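Local coordinates for capsule biosynthesis protein capD (Bacillus anthracis, PDB 3GA9) that cleaves the poly-gamma-D-glutamate capsule and, as a transpeptidase, links it through an amide bond to meso-diaminopimelic acid of the peptidoglycan, at residues 114-119 with 135-140. Sequence-based numbering, arbitrary orientation.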
loop_
_atom_site.group_PDB
_atom_site.type_symbol
_atom_site.label_atom_id
_atom_site.label_comp_id
_atom_site.label_asym_id
_atom_site.label_seq_id
_atom_site.Cartn_x
_atom_site.Cartn_y
_atom_site.Cartn_z
ATOM N N ASN B 114 -22.016 -3.646 -11.988
ATOM C CA ASN B 114 -22.550 -3.504 -13.352
ATOM C C ASN B 114 -21.986 -2.357 -14.194
ATOM O O ASN B 114 -22.465 -2.125 -15.310
ATOM C CB ASN B 114 -24.098 -3.461 -13.356
ATOM C CG ASN B 114 -24.730 -4.803 -12.957
ATOM O OD1 ASN B 114 -25.903 -4.860 -12.561
ATOM N ND2 ASN B 114 -23.951 -5.889 -13.068
ATOM N N THR B 115 -20.991 -1.641 -13.663
ATOM C CA THR B 115 -20.147 -0.753 -14.477
ATOM C C THR B 115 -18.753 -1.367 -14.545
ATOM O O THR B 115 -18.123 -1.591 -13.514
ATOM C CB THR B 115 -20.045 0.697 -13.909
ATOM O OG1 THR B 115 -21.346 1.277 -13.825
ATOM C CG2 THR B 115 -19.207 1.587 -14.820
ATOM N N ALA B 116 -18.287 -1.660 -15.753
ATOM C CA ALA B 116 -16.892 -2.033 -15.946
ATOM C C ALA B 116 -16.091 -0.756 -16.237
ATOM O O ALA B 116 -16.406 -0.063 -17.196
ATOM C CB ALA B 116 -16.765 -3.011 -17.094
ATOM N N TYR B 117 -15.086 -0.426 -15.417
ATOM C CA TYR B 117 -14.224 0.735 -15.696
ATOM C C TYR B 117 -12.960 0.299 -16.422
ATOM O O TYR B 117 -12.306 -0.648 -15.988
ATOM C CB TYR B 117 -13.863 1.477 -14.419
ATOM C CG TYR B 117 -15.039 2.107 -13.716
ATOM C CD1 TYR B 117 -15.593 3.308 -14.171
ATOM C CD2 TYR B 117 -15.597 1.508 -12.583
ATOM C CE1 TYR B 117 -16.677 3.896 -13.515
ATOM C CE2 TYR B 117 -16.685 2.083 -11.920
ATOM C CZ TYR B 117 -17.220 3.275 -12.391
ATOM O OH TYR B 117 -18.295 3.841 -11.740
ATOM N N THR B 118 -12.629 0.973 -17.525
ATOM C CA THR B 118 -11.478 0.596 -18.370
ATOM C C THR B 118 -10.391 1.647 -18.438
ATOM O O THR B 118 -10.659 2.846 -18.477
ATOM C CB THR B 118 -11.870 0.377 -19.830
ATOM O OG1 THR B 118 -13.281 0.195 -19.927
ATOM C CG2 THR B 118 -11.129 -0.836 -20.411
ATOM N N GLU B 119 -9.155 1.171 -18.488
ATOM C CA GLU B 119 -8.004 2.049 -18.604
ATOM C C GLU B 119 -7.938 2.579 -20.043
ATOM O O GLU B 119 -7.830 3.787 -20.263
ATOM C CB GLU B 119 -6.736 1.295 -18.204
ATOM C CG GLU B 119 -5.650 2.155 -17.582
ATOM C CD GLU B 119 -4.417 1.354 -17.162
ATOM O OE1 GLU B 119 -4.457 0.104 -17.124
ATOM O OE2 GLU B 119 -3.386 1.987 -16.857
ATOM N N LEU B 135 -23.521 -5.477 -18.137
ATOM C CA LEU B 135 -22.436 -4.547 -17.807
ATOM C C LEU B 135 -22.269 -3.356 -18.765
ATOM O O LEU B 135 -22.296 -3.514 -19.969
ATOM C CB LEU B 135 -21.124 -5.315 -17.739
ATOM C CG LEU B 135 -21.098 -6.461 -16.756
ATOM C CD1 LEU B 135 -19.920 -7.316 -17.041
ATOM C CD2 LEU B 135 -21.047 -5.925 -15.364
ATOM N N ASN B 136 -22.051 -2.168 -18.227
ATOM C CA ASN B 136 -21.846 -1.015 -19.107
ATOM C C ASN B 136 -20.472 -0.335 -19.015
ATOM O O ASN B 136 -20.237 0.548 -18.182
ATOM C CB ASN B 136 -22.992 -0.006 -18.984
ATOM C CG ASN B 136 -23.227 0.433 -17.561
ATOM O OD1 ASN B 136 -22.353 0.293 -16.709
ATOM N ND2 ASN B 136 -24.412 0.979 -17.289
ATOM N N VAL B 137 -19.581 -0.756 -19.908
ATOM C CA VAL B 137 -18.220 -0.230 -20.012
ATOM C C VAL B 137 -18.128 1.296 -19.861
ATOM O O VAL B 137 -18.893 2.042 -20.459
ATOM C CB VAL B 137 -17.531 -0.720 -21.328
ATOM C CG1 VAL B 137 -16.225 0.044 -21.627
ATOM C CG2 VAL B 137 -17.272 -2.232 -21.276
ATOM N N LYS B 138 -17.192 1.738 -19.030
ATOM C CA LYS B 138 -16.873 3.148 -18.862
ATOM C C LYS B 138 -15.327 3.306 -18.811
ATOM O O LYS B 138 -14.649 2.649 -18.013
ATOM C CB LYS B 138 -17.585 3.685 -17.604
ATOM C CG LYS B 138 -17.137 5.048 -17.118
ATOM C CD LYS B 138 -17.503 6.170 -18.082
ATOM C CE LYS B 138 -16.782 7.473 -17.713
ATOM N NZ LYS B 138 -17.292 8.635 -18.512
ATOM N N LYS B 139 -14.763 4.130 -19.695
ATOM C CA LYS B 139 -13.321 4.365 -19.677
ATOM C C LYS B 139 -13.007 5.464 -18.657
ATOM O O LYS B 139 -13.737 6.452 -18.539
ATOM C CB LYS B 139 -12.784 4.715 -21.070
ATOM C CG LYS B 139 -11.293 4.460 -21.247
ATOM C CD LYS B 139 -10.648 5.551 -22.069
ATOM C CE LYS B 139 -9.352 6.023 -21.441
ATOM N NZ LYS B 139 -8.512 6.723 -22.429
ATOM N N LYS B 140 -11.938 5.268 -17.893
ATOM C CA LYS B 140 -11.593 6.205 -16.839
ATOM C C LYS B 140 -10.301 6.958 -17.124
ATOM O O LYS B 140 -9.344 6.392 -17.661
ATOM C CB LYS B 140 -11.545 5.498 -15.491
ATOM C CG LYS B 140 -11.810 6.425 -14.323
ATOM C CD LYS B 140 -12.847 5.821 -13.379
ATOM C CE LYS B 140 -14.134 6.622 -13.360
ATOM N NZ LYS B 140 -14.024 7.755 -12.415
#
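Tyr117 and Lys138 pair as parallel neighbours in a short sheet, their side chains rising on the same face. Backbone bonds fix this register. Ala116 O accepts a hydrogen bond from Lys138 N at 2.7 Å, and Lys138 O in turn receives one from Thr118 N. Lys140 N to Thr118 O and Asn136 N to Asn114 O continue the ladder at its two ends.

Tyr117 can be followed outward. Its CB passes 3.9 Å from Lys138 O. With chi1 at -65° the ring swings to the backbone N side, and its CD1-CE1 side meets two lysine chains: Lys138 CG lies 3.8 Å from CD1, and Lys140 CE 3.7 Å from CE1. Both methylenes approach obliquely, while Thr115 CG2 sits over one face, displaced from the ring centre and 3.6 Å from CZ. Tyrosine suits this partly exposed place because its ring offers flat apolar surface to the methylenes. Lys138 carries its ammonium group away from the contact, whereas bent Lys140 makes a cation-pi contact with Phe145.

On the face of Thr118, whose beta-branching suits a strand, OG1 touches Val137 CG1 at 3.4 Å and bonds weakly to Lys138 O. Small Ala116 fits its buried place beside apolar Val137, and Lys139 CG passes 3.3 Å from Thr118 O.

The Tyr117 side chain lies about 6 Å from that of Arg81, which binds poly-gamma-D-glutamate, so this unit probably borders the substrate site. It is a beta-alpha-beta unit: helix 124-131 connects parallel strands 115-118 and 138-139, and Val137 packs on its Lys127 and Leu130. Strand 115-118 is the middle one, flanked on its second edge by antiparallel strand 109-112.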